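Long-range contact in ORF59 (Human herpesvirus 8, PDB 3HSL), which serves as the accessory subunit of the viral DNA polymerase, raising its processivity in lytic replication, probably as a sliding clamp: residues Thr195-Val200 with Thr208-Gly213. Residues are numbered along the deposited sequence; the frame is centred on the assembly and turned at random.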
# COMPACT_ATOMS: atom_id res chain seq x y z
N THR A 195 5.08 32.14 -1.16
CA THR A 195 3.79 32.58 -0.68
C THR A 195 3.13 33.25 -1.89
O THR A 195 3.78 34.03 -2.59
CB THR A 195 3.87 33.56 0.53
OG1 THR A 195 3.99 34.91 0.07
CG2 THR A 195 5.00 33.20 1.50
N VAL A 196 1.86 32.96 -2.14
CA VAL A 196 1.16 33.57 -3.26
C VAL A 196 0.17 34.53 -2.64
O VAL A 196 -0.52 34.16 -1.69
CB VAL A 196 0.29 32.58 -4.02
CG1 VAL A 196 -0.05 33.16 -5.39
CG2 VAL A 196 1.00 31.28 -4.21
N THR A 197 0.08 35.76 -3.14
CA THR A 197 -0.90 36.64 -2.58
C THR A 197 -2.06 36.57 -3.58
O THR A 197 -1.85 36.63 -4.77
CB THR A 197 -0.38 38.07 -2.36
OG1 THR A 197 -0.38 38.76 -3.60
CG2 THR A 197 1.02 38.07 -1.76
N VAL A 198 -3.28 36.42 -3.07
CA VAL A 198 -4.51 36.32 -3.86
C VAL A 198 -5.32 37.52 -3.41
O VAL A 198 -5.57 37.68 -2.23
CB VAL A 198 -5.29 35.06 -3.47
CG1 VAL A 198 -6.44 34.80 -4.44
CG2 VAL A 198 -4.37 33.83 -3.45
N SER A 199 -5.76 38.38 -4.32
CA SER A 199 -6.54 39.52 -3.87
C SER A 199 -7.78 39.68 -4.71
O SER A 199 -7.88 39.13 -5.80
CB SER A 199 -5.71 40.81 -3.87
OG SER A 199 -5.29 41.13 -5.17
N VAL A 200 -8.74 40.44 -4.18
CA VAL A 200 -9.98 40.65 -4.88
C VAL A 200 -10.30 42.11 -4.76
O VAL A 200 -10.27 42.68 -3.67
CB VAL A 200 -11.14 39.82 -4.24
CG1 VAL A 200 -12.41 39.96 -5.04
CG2 VAL A 200 -10.79 38.36 -4.19
N THR A 208 -6.55 38.77 -8.48
CA THR A 208 -5.24 38.58 -9.08
C THR A 208 -4.35 37.66 -8.23
O THR A 208 -4.34 37.73 -7.00
CB THR A 208 -4.53 39.93 -9.39
OG1 THR A 208 -3.58 40.28 -8.38
CG2 THR A 208 -5.52 41.04 -9.61
N PHE A 209 -3.61 36.79 -8.91
CA PHE A 209 -2.69 35.85 -8.25
C PHE A 209 -1.31 36.43 -8.48
O PHE A 209 -0.89 36.61 -9.61
CB PHE A 209 -2.89 34.43 -8.79
CG PHE A 209 -4.26 33.85 -8.49
CD1 PHE A 209 -4.43 32.98 -7.40
CD2 PHE A 209 -5.37 34.18 -9.26
CE1 PHE A 209 -5.70 32.43 -7.10
CE2 PHE A 209 -6.64 33.64 -8.98
CZ PHE A 209 -6.81 32.76 -7.89
N SER A 210 -0.62 36.72 -7.39
CA SER A 210 0.70 37.34 -7.43
C SER A 210 1.75 36.54 -6.71
O SER A 210 1.60 36.18 -5.53
CB SER A 210 0.64 38.76 -6.85
OG SER A 210 1.93 39.34 -6.83
N LEU A 211 2.82 36.27 -7.43
CA LEU A 211 3.86 35.44 -6.87
C LEU A 211 5.22 35.82 -7.46
O LEU A 211 5.34 36.10 -8.66
CB LEU A 211 3.48 34.01 -7.22
CG LEU A 211 4.02 32.77 -6.54
CD1 LEU A 211 3.36 31.63 -7.26
CD2 LEU A 211 5.51 32.65 -6.65
N GLY A 212 6.26 35.82 -6.62
CA GLY A 212 7.58 36.20 -7.09
C GLY A 212 7.34 37.55 -7.71
O GLY A 212 6.88 38.47 -7.01
N GLY A 213 7.63 37.68 -9.00
CA GLY A 213 7.42 38.94 -9.72
C GLY A 213 6.47 38.84 -10.91
O GLY A 213 6.57 39.62 -11.84
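V198 and F209 face each other as the non-hydrogen-bonded pair at the middle of two antiparallel strands, and their side chains leave the sheet side by side, pointing the same way. Both methyl groups of V198 reach the ring atoms CD1 and CE1 of F209, obliquely; the nearest approach is V198 CG1 to F209 CE1, 3.6 Å. On this buried face L274 and W276 of strand 270-276 continue the packing, touching F209 and V198 respectively.

V196 and L211 extend the apolar row, their side chains crossing at a slant. CG2 of V196 comes closest to L211, 3.9 Å from its CD1, whereas CG1, anti to the backbone N (chi1 -162°), comes closest to the carbonyl oxygen of S210.

The opposite face is small and polar. T197 OG1 lies beside S210, 3.4 Å from its CB, and S199 OG and T208 OG1 stand 3.7 Å apart. These hydroxyl-bearing residues form the two hydrogen-bonded pairs. The bonds T197 N to S210 O and S210 N to T197 O are both 2.9 Å, each with an angle of 164° at hydrogen; S199 and T208 are joined by a second reciprocal pair. Between the two hydrogen-bonded pairs, V198 CA adds a CA-H...O contact to T208 O.

Strands 248-253 and 214-222 continue the backbone pairing on either side. The arrangement is that of an antiparallel beta hairpin, two-faced with one apolar and one polar side, within the DNA-clamp fold of the herpesvirus polymerase accessory subunits.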